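2-C-methyl-D-erythritol 4-phosphate cytidylyltransferase (Neisseria gonorrhoeae, PDB 1VGW) probably catalyses the transfer of a cytidylyl group from CTP to 2-C-methyl-D-erythritol 4-phosphate, the second step from DXP to isopentenyl diphosphate. Local coordinates at residues A93-E97 and T98-A102; W164-Q167 and T168-F172; G175-H178 and R179-A183; S194-K198 and L199-P203. One frame throughout, in Å; residues are numbered along the deposited sequence.

Interaction 1 (A93-E97 and T98-A102); sequences AKLLE and TGLAA
L95 and A101 make the dense part of this helix end, with CB of L95 4.1 Å from CB of A101. Next to them CD2 of L95 meets CB of L100, also at 4.1 Å, and these two side chains cross at about a right angle. With CG anti to its carbonyl carbon (chi1 -83°), L95 turns CD2 to L100, and its isobutyl group packs inward on I8 of strand 7-12 and W77 of strand 75-77. CD1 of L96 adds a further apolar touch, 4.2 Å from CB of A101, before L96 goes on to helix 174-180. The solvent side of the turn is at E97 and T98, where the packing is looser. K94 marks the margin, its CG 4.3 Å from OG1 of T98 and its charged end on W77 in a cation-pi contact. G99, with positive phi, takes the chain out of helix 84-98, and its N donates to L96 O at 2.9 Å. L95 O receives A101 N at 3.0 Å and a weak second bond from G99 N. The chemistry implies a divided ending: the N-H groups of T98, G99 and A101 occupy the carbonyls of K94, L95 and L96, while L95 and A101, both buried, pack together on the inner side.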
# COMPACT_ATOMS: atom_id res chain seq x y z
N ALA B 93 29.74 8.98 -5.06
CA ALA B 93 31.16 9.12 -5.39
C ALA B 93 31.65 10.55 -5.22
O ALA B 93 32.76 10.83 -4.74
CB ALA B 93 31.45 8.69 -6.82
N LYS B 94 30.87 11.50 -5.76
CA LYS B 94 31.22 12.90 -5.64
C LYS B 94 31.20 13.35 -4.19
O LYS B 94 32.12 14.09 -3.80
CB LYS B 94 30.36 13.75 -6.58
CG LYS B 94 30.65 15.22 -6.60
CD LYS B 94 30.26 15.93 -7.89
CE LYS B 94 30.09 17.42 -7.59
NZ LYS B 94 30.21 18.29 -8.78
N LEU B 95 30.31 12.87 -3.32
CA LEU B 95 30.34 13.29 -1.91
C LEU B 95 31.67 12.91 -1.23
O LEU B 95 32.15 13.59 -0.30
CB LEU B 95 29.15 12.73 -1.14
CG LEU B 95 27.81 13.43 -1.17
CD1 LEU B 95 26.67 12.50 -0.72
CD2 LEU B 95 27.76 14.66 -0.27
N LEU B 96 32.23 11.76 -1.57
CA LEU B 96 33.47 11.26 -1.03
C LEU B 96 34.66 11.99 -1.69
O LEU B 96 35.46 12.63 -1.04
CB LEU B 96 33.63 9.78 -1.32
CG LEU B 96 33.26 8.67 -0.39
CD1 LEU B 96 33.05 9.00 1.06
CD2 LEU B 96 32.17 7.79 -0.95
N GLU B 97 34.70 12.00 -3.02
CA GLU B 97 35.80 12.64 -3.76
C GLU B 97 35.94 14.09 -3.31
O GLU B 97 37.04 14.64 -3.18
CB GLU B 97 35.55 12.58 -5.25
CG GLU B 97 36.72 12.83 -6.16
CD GLU B 97 37.46 14.12 -5.97
OE1 GLU B 97 38.70 14.08 -5.70
OE2 GLU B 97 36.84 15.21 -6.04
N THR B 98 34.81 14.72 -3.07
CA THR B 98 34.76 16.10 -2.65
C THR B 98 35.24 16.33 -1.24
O THR B 98 35.68 17.45 -0.93
CB THR B 98 33.30 16.61 -2.88
OG1 THR B 98 33.34 17.38 -4.11
CG2 THR B 98 32.70 17.37 -1.78
N GLY B 99 35.06 15.39 -0.33
CA GLY B 99 35.44 15.56 1.06
C GLY B 99 34.28 15.98 1.94
O GLY B 99 34.43 16.13 3.18
N LEU B 100 33.09 16.12 1.35
CA LEU B 100 31.90 16.50 2.15
C LEU B 100 31.47 15.36 3.05
O LEU B 100 30.85 15.51 4.11
CB LEU B 100 30.83 16.97 1.19
CG LEU B 100 30.99 18.36 0.58
CD1 LEU B 100 29.95 18.58 -0.52
CD2 LEU B 100 30.85 19.45 1.63
N ALA B 101 31.70 14.10 2.62
CA ALA B 101 31.38 12.96 3.44
C ALA B 101 32.64 12.16 3.82
O ALA B 101 33.46 11.96 2.93
CB ALA B 101 30.53 11.92 2.65
N ALA B 102 32.69 11.66 5.04
CA ALA B 102 33.80 10.71 5.37
C ALA B 102 33.28 9.29 5.13
O ALA B 102 32.04 9.04 5.22
CB ALA B 102 34.18 10.84 6.84

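Interaction 2 (W164-Q167 and T168-F172); sequences WQAQ and TPQLF
The corner where strand 163-167 hands over to strand 169-173 is bridged by Q170, whose amide reaches back to the carbonyl of Q167. NE2 of Q170 donates to Q167 O at 3.2 Å with an N-H...O angle of 157°. The donor lies almost straight ahead of the C=O, and the oxygen sits close to the plane of the Q170 amide. CG of Q170 is anti to the carbonyl carbon (chi1 -58°) and the chain beyond it is extended, which carries NE2 back past the bend to 4.1 Å from CB of A166. The cis peptide between T168 and P169 belongs to the same change of direction. At T168, CG2 lies 3.3 Å from Q167 O. The side-chain amide of Q167 leads off to N212 and to the carbonyl of D209, while OG1 of T168 accepts a hydrogen bond from D111 N. Q170 also gives NE2 to D191 and accepts A193 N at OE1. Such a buried amide has both ends engaged, the nitrogen serving two oxygens and the oxygen one backbone N-H, which is consistent with one flip state of the amide and ties the corner to the start of helix 192-197.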
# COMPACT_ATOMS: atom_id res chain seq x y z
N TRP B 164 7.59 -7.54 4.14
CA TRP B 164 7.55 -6.10 4.25
C TRP B 164 7.69 -5.37 2.92
O TRP B 164 8.43 -5.78 2.02
CB TRP B 164 8.75 -5.60 5.15
CG TRP B 164 8.67 -6.07 6.56
CD1 TRP B 164 8.82 -7.36 7.00
CD2 TRP B 164 8.44 -5.30 7.75
NE1 TRP B 164 8.59 -7.44 8.34
CE2 TRP B 164 8.38 -6.19 8.83
CE3 TRP B 164 8.22 -3.95 7.99
CZ2 TRP B 164 8.13 -5.79 10.14
CZ3 TRP B 164 7.99 -3.53 9.30
CH2 TRP B 164 7.95 -4.45 10.36
N GLN B 165 7.12 -4.17 2.79
CA GLN B 165 7.28 -3.37 1.59
C GLN B 165 8.28 -2.24 1.87
O GLN B 165 8.05 -1.47 2.79
CB GLN B 165 5.96 -2.73 1.16
CG GLN B 165 4.82 -3.70 1.00
CD GLN B 165 3.47 -3.04 1.26
OE1 GLN B 165 2.95 -2.33 0.40
NE2 GLN B 165 2.95 -3.28 2.46
N ALA B 166 9.32 -2.12 1.06
CA ALA B 166 10.33 -1.11 1.26
C ALA B 166 9.86 0.28 0.86
O ALA B 166 9.12 0.44 -0.13
CB ALA B 166 11.56 -1.51 0.46
N GLN B 167 10.24 1.29 1.60
CA GLN B 167 10.02 2.70 1.32
C GLN B 167 11.40 3.37 1.28
O GLN B 167 12.38 2.64 0.98
CB GLN B 167 9.16 3.37 2.38
CG GLN B 167 7.77 2.79 2.52
CD GLN B 167 6.86 3.55 3.47
OE1 GLN B 167 7.28 4.02 4.55
NE2 GLN B 167 5.58 3.66 3.07
N THR B 168 11.50 4.66 1.38
CA THR B 168 12.74 5.41 1.46
C THR B 168 12.54 6.42 2.58
O THR B 168 11.35 6.61 2.98
CB THR B 168 13.16 6.05 0.16
OG1 THR B 168 12.31 7.17 -0.10
CG2 THR B 168 13.13 5.11 -1.05
N PRO B 169 13.57 7.02 3.16
CA PRO B 169 14.95 6.88 2.79
C PRO B 169 15.56 5.57 3.20
O PRO B 169 14.95 4.83 4.00
CB PRO B 169 15.64 8.05 3.54
CG PRO B 169 14.54 8.91 4.06
CD PRO B 169 13.42 7.92 4.36
N GLN B 170 16.63 5.19 2.55
CA GLN B 170 17.45 3.99 2.83
C GLN B 170 18.82 4.56 3.29
O GLN B 170 19.45 5.26 2.49
CB GLN B 170 17.64 3.13 1.56
CG GLN B 170 16.23 2.74 1.03
CD GLN B 170 16.14 1.44 0.28
OE1 GLN B 170 17.05 0.89 -0.32
NE2 GLN B 170 14.91 0.87 0.21
N LEU B 171 19.18 4.28 4.53
CA LEU B 171 20.38 4.86 5.16
C LEU B 171 21.57 3.95 5.29
O LEU B 171 21.51 2.97 6.07
CB LEU B 171 19.92 5.43 6.49
CG LEU B 171 20.66 5.57 7.76
CD1 LEU B 171 22.15 5.28 7.78
CD2 LEU B 171 20.36 6.89 8.45
N PHE B 172 22.68 4.26 4.61
CA PHE B 172 23.92 3.52 4.70
C PHE B 172 25.17 4.41 4.81
O PHE B 172 25.18 5.57 4.37
CB PHE B 172 24.08 2.60 3.45
CG PHE B 172 22.97 1.59 3.37
CD1 PHE B 172 21.96 1.75 2.40
CD2 PHE B 172 22.82 0.58 4.31
CE1 PHE B 172 20.89 0.87 2.41
CE2 PHE B 172 21.78 -0.32 4.29
CZ PHE B 172 20.78 -0.14 3.30

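Interaction 3 (G175-H178 and R179-A183); sequences GLLH and RALAA
R179 N, A180 N and L181 N each donate to the carbonyl four residues earlier, on G175, L176 and L177, three successive i to i+4 bonds along helix 174-180; the bond from A180 N to L176 O, at 3.0 Å, is close to straight (164°). On one flank L177 and L181 lie side by side and point the same way, CD1 of L177 being 4.0 Å from CD1 of L181. L177 has CG anti to the backbone N (chi1 -166°), whereas L181 has CG anti to its carbonyl carbon (chi1 -55°), and from these different starts the two branches run together. CG of L181 also rests 3.5 Å from L177 O. This i, i+4 pair is one apolar stripe of the helix: L177 packs on V92 of helix 84-98 and on I107 and V109 of strand 106-109, and L181 touches V88. The opposite character belongs to R179, whose chain bends at chi2 and chi3 and folds back along the first turn. G175 O is approached there twice, by R179 N at 3.0 Å and, weakly, by R179 NE at 3.3 Å. That oxygen and L176 N sit at the edge of the guanidinium, near its plane, and NH1 of R179 comes to 3.7 Å from C of G175. NH1 also makes a long, weak ion pair with E103. Beyond the last turn, CB of A182 lies 3.4 Å from H178 O.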
# COMPACT_ATOMS: atom_id res chain seq x y z
N GLY B 175 31.05 4.77 2.70
CA GLY B 175 32.00 3.78 2.18
C GLY B 175 31.34 2.43 1.92
O GLY B 175 31.61 1.83 0.85
N LEU B 176 30.46 1.94 2.77
CA LEU B 176 29.73 0.70 2.51
C LEU B 176 28.82 0.81 1.27
O LEU B 176 28.75 -0.10 0.43
CB LEU B 176 28.84 0.39 3.74
CG LEU B 176 27.92 -0.80 3.62
CD1 LEU B 176 28.69 -2.10 3.38
CD2 LEU B 176 27.05 -0.94 4.88
N LEU B 177 28.13 1.96 1.10
CA LEU B 177 27.26 2.20 -0.08
C LEU B 177 28.08 2.34 -1.34
O LEU B 177 27.84 1.71 -2.39
CB LEU B 177 26.44 3.49 0.18
CG LEU B 177 25.24 3.80 -0.71
CD1 LEU B 177 24.28 2.62 -0.83
CD2 LEU B 177 24.47 5.02 -0.17
N HIS B 178 29.14 3.15 -1.33
CA HIS B 178 30.01 3.22 -2.53
C HIS B 178 30.49 1.82 -2.93
O HIS B 178 30.51 1.39 -4.09
CB HIS B 178 31.20 4.10 -2.20
CG HIS B 178 32.14 4.34 -3.31
ND1 HIS B 178 31.79 4.97 -4.48
CD2 HIS B 178 33.49 4.07 -3.42
CE1 HIS B 178 32.85 5.05 -5.27
NE2 HIS B 178 33.89 4.51 -4.67
N ARG B 179 30.88 1.02 -1.93
CA ARG B 179 31.36 -0.32 -2.19
C ARG B 179 30.29 -1.20 -2.84
O ARG B 179 30.57 -1.82 -3.87
CB ARG B 179 31.83 -0.98 -0.86
CG ARG B 179 33.06 -1.82 -1.00
CD ARG B 179 34.28 -1.15 -0.36
NE ARG B 179 34.01 -0.48 0.86
CZ ARG B 179 34.74 -0.26 1.92
NH1 ARG B 179 34.30 0.43 2.95
NH2 ARG B 179 35.97 -0.79 1.96
N ALA B 180 29.11 -1.29 -2.26
CA ALA B 180 28.03 -2.15 -2.73
C ALA B 180 27.47 -1.84 -4.11
O ALA B 180 27.06 -2.76 -4.81
CB ALA B 180 26.86 -2.10 -1.73
N LEU B 181 27.40 -0.59 -4.53
CA LEU B 181 26.91 -0.22 -5.84
C LEU B 181 28.00 -0.20 -6.90
O LEU B 181 27.70 0.16 -8.06
CB LEU B 181 26.32 1.21 -5.78
CG LEU B 181 25.23 1.48 -4.76
CD1 LEU B 181 24.92 2.97 -4.77
CD2 LEU B 181 23.98 0.63 -5.04
N ALA B 182 29.26 -0.50 -6.57
CA ALA B 182 30.32 -0.46 -7.57
C ALA B 182 30.40 -1.70 -8.42
O ALA B 182 31.01 -1.61 -9.52
CB ALA B 182 31.66 -0.10 -6.97
N ALA B 183 29.91 -2.85 -8.03
CA ALA B 183 29.95 -4.00 -8.96
C ALA B 183 29.52 -5.28 -8.25
O ALA B 183 29.53 -5.27 -7.00
CB ALA B 183 31.30 -4.18 -9.61

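Interaction 4 (S194-K198 and L199-P203); sequences SAVEK and LGVRP
V196 meets V201 at the centre of the contact, with CG1 of V196 3.7 Å from CB of V201 and their side chains crossing obliquely. The same methyl continues to P203, whose CG is 4.0 Å away from CG1 of V196. It is placed there because V196 holds CG1 on the far side from its backbone N (chi1 166°), beside the carbonyl carbon. E197 supplies the second touch: its CG lies 3.9 Å from CD of P203, the two side chains crossing at about a right angle, and its CA-H points at V201 O in a short, nearly linear contact (CA to O 3.2 Å). The backbone that sets these groups is a Schellman motif, with a type I turn from E197 to G200. L199 N donates to V196 O at 2.9 Å and G200 N to E197 O at 3.0 Å, and G200 takes the positive phi that turns the chain back along the helix. The carboxylate of E197 reaches the second subunit, OE1 bonded to its T157 and OE2 salt-bridged to its K147. Within the chain, V196 and P203 pack on F172 of strand 169-173 and L199 rests on L176 and A180 of helix 174-180, the loop leading on from helix 192-197 to strand 204-207.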
# COMPACT_ATOMS: atom_id res chain seq x y z
N SER B 194 19.21 -3.95 -1.37
CA SER B 194 19.53 -5.20 -2.05
C SER B 194 20.97 -5.24 -2.53
O SER B 194 21.50 -6.33 -2.74
CB SER B 194 18.52 -5.52 -3.16
OG SER B 194 18.86 -4.86 -4.37
N ALA B 195 21.61 -4.12 -2.84
CA ALA B 195 23.04 -4.14 -3.17
C ALA B 195 23.87 -4.29 -1.87
O ALA B 195 24.92 -4.94 -1.88
CB ALA B 195 23.53 -2.92 -3.89
N VAL B 196 23.40 -3.76 -0.76
CA VAL B 196 24.13 -3.95 0.49
C VAL B 196 24.04 -5.42 0.91
O VAL B 196 25.07 -6.01 1.24
CB VAL B 196 23.70 -2.97 1.58
CG1 VAL B 196 24.20 -3.38 2.97
CG2 VAL B 196 24.32 -1.58 1.29
N GLU B 197 22.88 -6.06 0.83
CA GLU B 197 22.67 -7.47 1.18
C GLU B 197 23.57 -8.46 0.43
O GLU B 197 23.95 -9.51 0.94
CB GLU B 197 21.23 -7.89 0.93
CG GLU B 197 20.11 -7.19 1.66
CD GLU B 197 18.80 -7.17 0.86
OE1 GLU B 197 18.49 -8.15 0.12
OE2 GLU B 197 18.06 -6.18 0.92
N LYS B 198 23.93 -8.14 -0.81
CA LYS B 198 24.79 -8.96 -1.63
C LYS B 198 26.22 -8.97 -1.13
O LYS B 198 27.07 -9.74 -1.62
CB LYS B 198 24.78 -8.51 -3.11
CG LYS B 198 23.60 -9.11 -3.84
CD LYS B 198 23.41 -8.51 -5.23
CE LYS B 198 22.03 -8.89 -5.78
NZ LYS B 198 21.86 -10.36 -5.96
N LEU B 199 26.52 -8.12 -0.16
CA LEU B 199 27.87 -8.10 0.43
C LEU B 199 27.89 -9.00 1.66
O LEU B 199 28.93 -9.19 2.29
CB LEU B 199 28.19 -6.66 0.82
CG LEU B 199 29.10 -5.85 -0.07
CD1 LEU B 199 29.15 -6.33 -1.50
CD2 LEU B 199 28.81 -4.35 0.02
N GLY B 200 26.77 -9.57 2.05
CA GLY B 200 26.64 -10.39 3.25
C GLY B 200 26.23 -9.55 4.44
O GLY B 200 26.25 -10.02 5.57
N VAL B 201 25.79 -8.30 4.22
CA VAL B 201 25.37 -7.45 5.34
C VAL B 201 23.83 -7.42 5.38
O VAL B 201 23.27 -7.17 4.30
CB VAL B 201 25.84 -6.00 5.08
CG1 VAL B 201 25.33 -5.07 6.17
CG2 VAL B 201 27.32 -5.86 4.85
N ARG B 202 23.18 -7.48 6.49
CA ARG B 202 21.75 -7.46 6.67
C ARG B 202 21.25 -6.16 7.29
O ARG B 202 21.27 -6.03 8.54
CB ARG B 202 21.38 -8.60 7.63
CG ARG B 202 21.66 -10.02 7.06
CD ARG B 202 21.02 -10.99 8.08
NE ARG B 202 20.65 -12.25 7.51
CZ ARG B 202 19.88 -13.13 8.16
NH1 ARG B 202 19.39 -12.85 9.35
NH2 ARG B 202 19.65 -14.29 7.58
N PRO B 203 20.64 -5.26 6.52
CA PRO B 203 20.20 -3.97 7.07
C PRO B 203 19.01 -4.10 7.99
O PRO B 203 18.25 -5.08 7.88
CB PRO B 203 19.90 -3.12 5.86
CG PRO B 203 20.66 -3.76 4.75
CD PRO B 203 20.57 -5.25 5.05

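Overall arrangement
The four contacts follow one another along the chain, and the other three all pack directly on interaction 3. H178 CB touches L96 CD2 of interaction 1 at 4.0 Å, L177 CD1 meets F172 CD1 of interaction 2 at 4.1 Å, and L181 CD2 reaches A195 CB of interaction 4 at 3.8 Å. Helix 174-180 thus lies between the end of helix 84-98 and helix 192-197: the centres of interactions 3 and 4 are 10 Å apart, those of 1 and 4 22 Å. F172 also joins interactions 2 and 4. The side chain of T168 in interaction 2 lies about 7 Å from that of K214, predicted to position MEP; the other three lie away from the annotated sites. Interactions 2 and 4 both touch the second subunit.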